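Local coordinates for immune protein (Enterobacter cloacae, PDB 6D7Y), which probably protects its bacterium from contact-dependent growth inhibition by binding the toxic C-terminal tip of a CdiA protein and neutralising it, at residues Glu6-Gly11 with Asn130-Leu135. Residues are numbered along the deposited sequence; the frame is centred on the assembly and turned at random.
Sequences EVIFEG and NFYGGL
Six backbone hydrogen bonds, two in each of the pairs Glu6-Gly134, Ile8-Tyr132 and Glu10-Asn130, define residues 6-10 and 130-135 as neighbouring antiparallel strands. Their short axes run 163° apart in direction and approach to 4.7 Å; the shortest of the bonds, Glu10 N to Asn130 O, measures 2.8 Å. The ladder is tightest at the non-hydrogen-bonded pair Val7-Gly133, where the CA atoms lie 4.1 Å apart. Gly133 suits this approach, since a CB there would collide with Val7 CG1. Val7, Phe9 and Phe131 share the buried face and pack mainly on helix 105-126, through Phe115 and Met119.

Between the strands, side chains pack closest on the other face, around Ile8 and Tyr132. The Tyr132 ring, with CG wedged between its backbone N and carbonyl carbon (chi1 47°), leans across the strand boundary. Ile8 CB sits over one ring face in a CH-pi contact, 4.2 Å from the Tyr132 centroid. Arg144 adds a cation-pi contact to the ring. The partly exposed Glu10-Asn130 end is looser: Glu10 extends past the ring edge, its carboxylate plane turned 81° from the ring. Its OE1 accepts a bond from Asn130 ND2 at 3.1 Å, while Asn130 OD1 is engaged by Asn148. This chemistry implies an apolar face against the helix and a mixed one opposite, where the amide N-H would tend to favour an ionised Glu10.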
loop_
_atom_site.group_PDB
_atom_site.type_symbol
_atom_site.label_atom_id
_atom_site.label_comp_id
_atom_site.label_asym_id
_atom_site.label_seq_id
_atom_site.Cartn_x
_atom_site.Cartn_y
_atom_site.Cartn_z
ATOM N N GLU B 6 -8.473 3.166 0.490
ATOM C CA GLU B 6 -7.182 2.579 0.682
ATOM C C GLU B 6 -7.207 1.058 0.572
ATOM O O GLU B 6 -8.243 0.433 0.743
ATOM C CB GLU B 6 -6.519 3.010 2.011
ATOM C CG GLU B 6 -7.011 2.325 3.240
ATOM C CD GLU B 6 -6.356 2.795 4.553
ATOM O OE1 GLU B 6 -5.209 3.314 4.586
ATOM O OE2 GLU B 6 -7.022 2.615 5.587
ATOM N N VAL B 7 -6.061 0.514 0.197
ATOM C CA VAL B 7 -5.856 -0.933 0.154
ATOM C C VAL B 7 -4.649 -1.184 1.042
ATOM O O VAL B 7 -3.714 -0.378 1.095
ATOM C CB VAL B 7 -5.684 -1.537 -1.255
ATOM C CG1 VAL B 7 -6.930 -1.308 -2.091
ATOM C CG2 VAL B 7 -4.444 -1.004 -1.953
ATOM N N ILE B 8 -4.667 -2.326 1.734
ATOM C CA ILE B 8 -3.631 -2.664 2.675
ATOM C C ILE B 8 -3.107 -4.088 2.515
ATOM O O ILE B 8 -3.906 -5.028 2.342
ATOM C CB ILE B 8 -4.205 -2.647 4.131
ATOM C CG1 ILE B 8 -4.856 -1.303 4.507
ATOM C CG2 ILE B 8 -3.129 -2.996 5.155
ATOM C CD1 ILE B 8 -3.931 -0.161 4.639
ATOM N N PHE B 9 -1.774 -4.221 2.550
ATOM C CA PHE B 9 -1.103 -5.537 2.598
ATOM C C PHE B 9 -0.781 -5.628 4.099
ATOM O O PHE B 9 0.103 -4.918 4.592
ATOM C CB PHE B 9 0.196 -5.572 1.812
ATOM C CG PHE B 9 0.061 -5.347 0.326
ATOM C CD1 PHE B 9 0.158 -4.068 -0.206
ATOM C CD2 PHE B 9 -0.076 -6.422 -0.552
ATOM C CE1 PHE B 9 0.086 -3.862 -1.577
ATOM C CE2 PHE B 9 -0.154 -6.222 -1.926
ATOM C CZ PHE B 9 -0.065 -4.933 -2.438
ATOM N N GLU B 10 -1.503 -6.475 4.837
ATOM C CA GLU B 10 -1.326 -6.577 6.286
ATOM C C GLU B 10 -0.415 -7.732 6.671
ATOM O O GLU B 10 -0.592 -8.832 6.174
ATOM C CB GLU B 10 -2.661 -6.798 6.957
ATOM C CG GLU B 10 -2.598 -6.750 8.474
ATOM C CD GLU B 10 -3.921 -7.084 9.117
ATOM O OE1 GLU B 10 -4.533 -8.070 8.702
ATOM O OE2 GLU B 10 -4.339 -6.369 10.053
ATOM N N GLY B 11 0.534 -7.463 7.571
ATOM C CA GLY B 11 1.477 -8.487 8.050
ATOM C C GLY B 11 2.370 -9.017 6.948
ATOM O O GLY B 11 2.384 -10.203 6.657
ATOM N N ASN B 130 -2.858 -10.843 5.174
ATOM C CA ASN B 130 -4.161 -10.503 4.626
ATOM C C ASN B 130 -4.013 -9.303 3.726
ATOM O O ASN B 130 -3.019 -8.588 3.816
ATOM C CB ASN B 130 -5.132 -10.082 5.734
ATOM C CG ASN B 130 -5.508 -11.206 6.652
ATOM O OD1 ASN B 130 -6.070 -12.214 6.229
ATOM N ND2 ASN B 130 -5.257 -11.012 7.931
ATOM N N PHE B 131 -4.988 -9.137 2.846
ATOM C CA PHE B 131 -5.057 -7.959 1.959
ATOM C C PHE B 131 -6.525 -7.534 1.933
ATOM O O PHE B 131 -7.424 -8.379 1.955
ATOM C CB PHE B 131 -4.431 -8.211 0.585
ATOM C CG PHE B 131 -5.007 -9.362 -0.183
ATOM C CD1 PHE B 131 -4.589 -10.669 0.073
ATOM C CD2 PHE B 131 -5.897 -9.159 -1.227
ATOM C CE1 PHE B 131 -5.095 -11.735 -0.661
ATOM C CE2 PHE B 131 -6.404 -10.224 -1.958
ATOM C CZ PHE B 131 -6.007 -11.514 -1.672
ATOM N N TYR B 132 -6.794 -6.232 1.915
ATOM C CA TYR B 132 -8.174 -5.763 1.943
ATOM C C TYR B 132 -8.202 -4.354 1.477
ATOM O O TYR B 132 -7.150 -3.726 1.391
ATOM C CB TYR B 132 -8.835 -5.907 3.334
ATOM C CG TYR B 132 -8.023 -5.426 4.527
ATOM C CD1 TYR B 132 -8.073 -4.108 4.944
ATOM C CD2 TYR B 132 -7.208 -6.302 5.240
ATOM C CE1 TYR B 132 -7.349 -3.671 6.036
ATOM C CE2 TYR B 132 -6.482 -5.878 6.346
ATOM C CZ TYR B 132 -6.542 -4.550 6.726
ATOM O OH TYR B 132 -5.827 -4.090 7.807
ATOM N N GLY B 133 -9.398 -3.895 1.134
ATOM C CA GLY B 133 -9.568 -2.545 0.619
ATOM C C GLY B 133 -10.917 -1.985 0.988
ATOM O O GLY B 133 -11.913 -2.700 1.050
ATOM N N GLY B 134 -10.958 -0.670 1.190
ATOM C CA GLY B 134 -12.192 -0.042 1.572
ATOM C C GLY B 134 -12.101 1.459 1.684
ATOM O O GLY B 134 -11.054 2.060 1.370
ATOM N N LEU B 135 -13.206 2.047 2.124
ATOM C CA LEU B 135 -13.248 3.479 2.424
ATOM C C LEU B 135 -12.265 3.636 3.572
ATOM O O LEU B 135 -12.163 2.756 4.441
ATOM C CB LEU B 135 -14.638 3.857 2.904
ATOM C CG LEU B 135 -14.843 5.297 3.337
ATOM C CD1 LEU B 135 -14.758 6.246 2.150
ATOM C CD2 LEU B 135 -16.208 5.373 3.983
#